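Local coordinates for protein Csc2 (Thermofilum pendens, PDB 4TXD) that probably binds CRISPR RNA as the Cas7-family backbone subunit of a type I-D interference complex, and carries a bound zinc ion, at residues Arg38-Lys43 against Ser351-Glu356; Glu254-Leu259 against Asn341-Asp346. All blocks are in the same frame, centred on the assembly; numbering follows the deposited sequence.

Contact 1 of 2, residues Arg38-Lys43 against Ser351-Glu356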
loop_
_atom_site.group_PDB
_atom_site.type_symbol
_atom_site.label_atom_id
_atom_site.label_comp_id
_atom_site.label_asym_id
_atom_site.label_seq_id
_atom_site.Cartn_x
_atom_site.Cartn_y
_atom_site.Cartn_z
ATOM N N ARG A 38 16.783 3.514 -3.391
ATOM C CA ARG A 38 17.248 4.852 -3.694
ATOM C C ARG A 38 17.710 5.523 -2.431
ATOM O O ARG A 38 17.316 5.156 -1.387
ATOM C CB ARG A 38 16.152 5.680 -4.353
ATOM C CG ARG A 38 15.345 4.963 -5.408
ATOM C CD ARG A 38 16.166 4.638 -6.626
ATOM N NE ARG A 38 16.701 5.830 -7.222
ATOM C CZ ARG A 38 16.147 6.474 -8.234
ATOM N NH1 ARG A 38 16.721 7.549 -8.707
ATOM N NH2 ARG A 38 15.041 6.048 -8.784
ATOM N N SER A 39 18.557 6.522 -2.562
ATOM C CA SER A 39 19.083 7.249 -1.411
ATOM C C SER A 39 18.407 8.597 -1.277
ATOM O O SER A 39 18.200 9.291 -2.275
ATOM C CB SER A 39 20.597 7.454 -1.533
ATOM O OG SER A 39 21.249 6.254 -1.897
ATOM N N ILE A 40 18.066 8.966 -0.047
ATOM C CA ILE A 40 17.574 10.309 0.232
ATOM C C ILE A 40 18.626 11.313 -0.240
ATOM O O ILE A 40 19.817 11.138 0.014
ATOM C CB ILE A 40 17.271 10.514 1.730
ATOM C CG1 ILE A 40 16.238 9.487 2.213
ATOM C CG2 ILE A 40 16.766 11.924 1.992
ATOM C CD1 ILE A 40 16.010 9.499 3.728
ATOM N N GLY A 41 18.188 12.336 -0.966
ATOM C CA GLY A 41 19.080 13.398 -1.392
ATOM C C GLY A 41 19.660 13.202 -2.778
ATOM O O GLY A 41 20.285 14.114 -3.321
ATOM N N ASP A 42 19.478 12.012 -3.347
ATOM C CA ASP A 42 19.914 11.753 -4.716
ATOM C C ASP A 42 19.290 12.770 -5.663
ATOM O O ASP A 42 18.076 12.979 -5.652
ATOM C CB ASP A 42 19.550 10.331 -5.150
ATOM C CG ASP A 42 19.805 10.087 -6.636
ATOM O OD1 ASP A 42 20.705 10.745 -7.208
ATOM O OD2 ASP A 42 19.109 9.234 -7.234
ATOM N N LYS A 43 20.131 13.400 -6.478
ATOM C CA LYS A 43 19.666 14.397 -7.434
ATOM C C LYS A 43 18.632 13.820 -8.409
ATOM O O LYS A 43 17.743 14.536 -8.885
ATOM C CB LYS A 43 20.854 14.980 -8.213
ATOM N N SER A 351 10.310 11.823 2.464
ATOM C CA SER A 351 9.171 12.319 1.750
ATOM C C SER A 351 9.391 13.748 1.319
ATOM O O SER A 351 9.098 14.100 0.228
ATOM C CB SER A 351 7.903 12.229 2.572
ATOM O OG SER A 351 6.753 12.453 1.836
ATOM N N ILE A 352 9.923 14.555 2.219
ATOM C CA ILE A 352 10.149 15.945 1.901
ATOM C C ILE A 352 11.252 16.038 0.859
ATOM O O ILE A 352 11.231 16.895 0.045
ATOM C CB ILE A 352 10.413 16.784 3.157
ATOM C CG1 ILE A 352 10.228 18.249 2.866
ATOM C CG2 ILE A 352 11.770 16.470 3.706
ATOM C CD1 ILE A 352 8.790 18.606 2.652
ATOM N N ASP A 353 12.169 15.099 0.882
ATOM C CA ASP A 353 13.190 15.011 -0.117
ATOM C C ASP A 353 12.590 14.789 -1.504
ATOM O O ASP A 353 12.895 15.486 -2.425
ATOM C CB ASP A 353 14.156 13.903 0.201
ATOM C CG ASP A 353 15.298 13.839 -0.748
ATOM O OD1 ASP A 353 15.974 14.838 -0.934
ATOM O OD2 ASP A 353 15.519 12.791 -1.303
ATOM N N PHE A 354 11.721 13.800 -1.608
ATOM C CA PHE A 354 10.996 13.560 -2.837
ATOM C C PHE A 354 10.237 14.792 -3.321
ATOM O O PHE A 354 10.274 15.130 -4.465
ATOM C CB PHE A 354 10.032 12.394 -2.656
ATOM C CG PHE A 354 9.339 11.977 -3.906
ATOM C CD1 PHE A 354 9.866 11.019 -4.705
ATOM C CD2 PHE A 354 8.171 12.556 -4.267
ATOM C CE1 PHE A 354 9.227 10.630 -5.836
ATOM C CE2 PHE A 354 7.531 12.179 -5.401
ATOM C CZ PHE A 354 8.062 11.214 -6.183
ATOM N N ALA A 355 9.546 15.434 -2.422
ATOM C CA ALA A 355 8.746 16.559 -2.772
ATOM C C ALA A 355 9.606 17.709 -3.298
ATOM O O ALA A 355 9.255 18.364 -4.241
ATOM C CB ALA A 355 7.942 17.012 -1.592
ATOM N N GLU A 356 10.709 17.941 -2.621
ATOM C CA GLU A 356 11.717 18.885 -3.202
ATOM C C GLU A 356 12.264 18.644 -4.723
ATOM O O GLU A 356 12.167 19.447 -5.586
ATOM C CB GLU A 356 12.942 18.943 -2.280
ATOM C CG GLU A 356 14.097 19.777 -2.834
ATOM C CD GLU A 356 15.428 19.421 -2.196
ATOM O OE1 GLU A 356 15.563 19.585 -0.968
ATOM O OE2 GLU A 356 16.337 18.956 -2.915
#

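Contact 2 of 2, residues Glu254-Leu259 against Asn341-Asp346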
loop_
_atom_site.group_PDB
_atom_site.type_symbol
_atom_site.label_atom_id
_atom_site.label_comp_id
_atom_site.label_asym_id
_atom_site.label_seq_id
_atom_site.Cartn_x
_atom_site.Cartn_y
_atom_site.Cartn_z
ATOM N N GLU A 254 11.087 4.367 3.138
ATOM C CA GLU A 254 9.825 4.279 2.413
ATOM C C GLU A 254 9.418 2.806 2.267
ATOM O O GLU A 254 8.262 2.435 2.519
ATOM C CB GLU A 254 9.955 4.969 1.057
ATOM C CG GLU A 254 10.083 6.488 1.188
ATOM C CD GLU A 254 10.462 7.177 -0.118
ATOM O OE1 GLU A 254 10.675 6.494 -1.142
ATOM O OE2 GLU A 254 10.552 8.417 -0.103
ATOM N N LEU A 255 10.380 1.979 1.883
ATOM C CA LEU A 255 10.156 0.549 1.769
ATOM C C LEU A 255 9.717 -0.074 3.090
ATOM O O LEU A 255 8.722 -0.795 3.146
ATOM C CB LEU A 255 11.413 -0.162 1.282
ATOM C CG LEU A 255 11.242 -1.684 1.401
ATOM C CD1 LEU A 255 10.828 -2.270 0.075
ATOM C CD2 LEU A 255 12.490 -2.343 1.913
ATOM N N VAL A 256 10.472 0.192 4.149
ATOM C CA VAL A 256 10.165 -0.410 5.439
ATOM C C VAL A 256 8.828 0.075 5.964
ATOM O O VAL A 256 8.036 -0.725 6.472
ATOM C CB VAL A 256 11.268 -0.131 6.478
ATOM C CG1 VAL A 256 10.838 -0.660 7.856
ATOM C CG2 VAL A 256 12.573 -0.777 6.020
ATOM N N ALA A 257 8.554 1.372 5.828
ATOM C CA ALA A 257 7.264 1.904 6.269
ATOM C C ALA A 257 6.104 1.320 5.450
ATOM O O ALA A 257 4.999 1.148 5.967
ATOM C CB ALA A 257 7.249 3.433 6.185
ATOM N N THR A 258 6.356 1.029 4.177
ATOM C CA THR A 258 5.303 0.453 3.344
ATOM C C THR A 258 5.014 -0.976 3.817
ATOM O O THR A 258 3.859 -1.336 4.037
ATOM C CB THR A 258 5.693 0.497 1.854
ATOM O OG1 THR A 258 5.761 1.869 1.453
ATOM C CG2 THR A 258 4.659 -0.217 0.976
ATOM N N LEU A 259 6.071 -1.767 4.008
ATOM C CA LEU A 259 5.917 -3.123 4.551
ATOM C C LEU A 259 5.168 -3.091 5.878
ATOM O O LEU A 259 4.270 -3.889 6.123
ATOM C CB LEU A 259 7.281 -3.798 4.734
ATOM C CG LEU A 259 8.076 -4.074 3.456
ATOM C CD1 LEU A 259 9.409 -4.733 3.787
ATOM C CD2 LEU A 259 7.285 -4.943 2.508
ATOM N N ASN A 341 12.034 9.717 17.098
ATOM C CA ASN A 341 13.263 9.660 16.343
ATOM C C ASN A 341 13.504 8.301 15.706
ATOM O O ASN A 341 14.625 7.990 15.300
ATOM C CB ASN A 341 14.434 10.053 17.247
ATOM C CG ASN A 341 14.276 11.450 17.802
ATOM O OD1 ASN A 341 14.354 12.430 17.062
ATOM N ND2 ASN A 341 14.029 11.552 19.103
ATOM N N GLY A 342 12.444 7.503 15.590
ATOM C CA GLY A 342 12.546 6.218 14.918
ATOM C C GLY A 342 12.386 6.315 13.403
ATOM O O GLY A 342 12.575 7.381 12.812
ATOM N N LEU A 343 12.038 5.195 12.776
ATOM C CA LEU A 343 11.900 5.124 11.316
ATOM C C LEU A 343 11.014 6.214 10.688
ATOM O O LEU A 343 11.288 6.661 9.572
ATOM C CB LEU A 343 11.352 3.751 10.904
ATOM C CG LEU A 343 11.162 3.567 9.394
ATOM C CD1 LEU A 343 12.311 2.753 8.815
ATOM C CD2 LEU A 343 9.817 2.936 9.077
ATOM N N PHE A 344 9.956 6.632 11.370
ATOM C CA PHE A 344 9.030 7.574 10.736
ATOM C C PHE A 344 9.632 8.968 10.619
ATOM O O PHE A 344 9.149 9.795 9.844
ATOM C CB PHE A 344 7.693 7.636 11.477
ATOM C CG PHE A 344 6.655 6.675 10.918
ATOM C CD1 PHE A 344 6.996 5.355 10.657
ATOM C CD2 PHE A 344 5.366 7.098 10.636
ATOM C CE1 PHE A 344 6.061 4.463 10.126
ATOM C CE2 PHE A 344 4.419 6.213 10.102
ATOM C CZ PHE A 344 4.771 4.893 9.850
ATOM N N LYS A 345 10.693 9.227 11.374
ATOM C CA LYS A 345 11.438 10.460 11.186
ATOM C C LYS A 345 12.174 10.388 9.852
ATOM O O LYS A 345 12.158 11.334 9.063
ATOM C CB LYS A 345 12.421 10.694 12.339
ATOM C CG LYS A 345 13.078 12.078 12.324
ATOM C CD LYS A 345 14.119 12.194 13.443
ATOM C CE LYS A 345 14.803 13.561 13.449
ATOM N NZ LYS A 345 15.830 13.687 14.534
ATOM N N ASP A 346 12.811 9.255 9.596
ATOM C CA ASP A 346 13.530 9.089 8.351
ATOM C C ASP A 346 12.553 9.012 7.179
ATOM O O ASP A 346 12.876 9.436 6.070
ATOM C CB ASP A 346 14.414 7.861 8.416
ATOM C CG ASP A 346 15.449 7.972 9.512
ATOM O OD1 ASP A 346 16.132 9.013 9.566
ATOM O OD2 ASP A 346 15.557 7.040 10.332
#

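Contact 1 of 2, residues Arg38-Lys43 against Ser351-Glu356
Asp353 OD2 takes the backbone N-H of Gly41 at 2.7 Å, a nearly straight bond (N-H...O 163°) that comes down from above the carboxylate plane, 47° out of it. The same oxygen forms a salt bridge with Arg45, a few residues further along the loop, while OD1 pairs with Lys357 one turn on in helix 343-365. Asp353 sends its carboxylate out to the loop because chi1 (-175°) sets CG opposite the backbone N. Beside the polar bond, Ile40 brings its CG2 methyl obliquely against the carboxylate, 3.6 Å from Asp353 OD2 and 3.7 Å from Asp353 CB, and the Ile40 side chain also touches Arg349 and Ser350 on the same helix. Gly41 is the third residue of a type II beta turn, Ser39 to Asp42, where a side chain would run into the preceding carbonyl, and its N-H points out of the turn to the helix. Arg38 NH1 forms a salt bridge with Asp42 OD2 at 3.3 Å, close to the guanidinium plane, away from the helix. One carboxylate thus serves a backbone amide and two cationic side chains, and those neighbours would be expected to favour its ionised form and fix its rotation.

Contact 2 of 2, residues Glu254-Leu259 against Asn341-Asp346
Apolar packing carries the contact, and Leu343 supplies the largest share by setting its two methyls against neighbouring residues of helix 252-263. Leu343 CD1 rests on Val256 CG1 at 3.8 Å, whereas Leu343 CD2 sits mainly against Ala257, 3.8 Å from Ala257 N and slightly farther from its CB, and is also near Val256 CG1. Leu343 CG stands anti to the backbone N (chi1 180°), which carries the fork out to the other helix. With an alanine at Leu343, Val256 CG1 and Ala257 CB would probably lose their methyl partners and a gap would open between the helices. Here the first turn of helix 343-365 meets the side of helix 252-263, which follows strand 240-247 of the antiparallel sheet in this RRM-type protein. The aromatic part is slighter: Phe344 brings CE1 to 4.2 Å from Ala257 CB, the methyl lying oblique to the ring, which also packs on Leu108, Leu109 and Tyr112 of helix 94-115. No hydrogen bond crosses between the two segments. Glu254 O accepts both Thr258 N and Thr258 OG1, at 2.9 and 2.8 Å, from opposite faces of its carbonyl plane, while Lys345 NZ turns back to Asn341 OD1 at 3.2 Å.

From the N terminus, the loop between helix 24-27 and strand 52-61 passes through 38-43, which meets its partner some 310 residues later, near the C terminus. Contact 1 closes that long loop with 351-356. Within it, contact 2 closes a shorter one, from helix 252-263 round to 341-346, so the two nest without crossing. Both end on helix 343-365: its start packs against the helix that follows strand 240-247, and nearly three turns later it receives the N-terminal loop. Their centres lie about 14 Å apart, yet they touch where Ile40 CD1 comes 3.9 Å from Asp346 O. Arg45 also joins them, pairing with both Asp353 and Glu254.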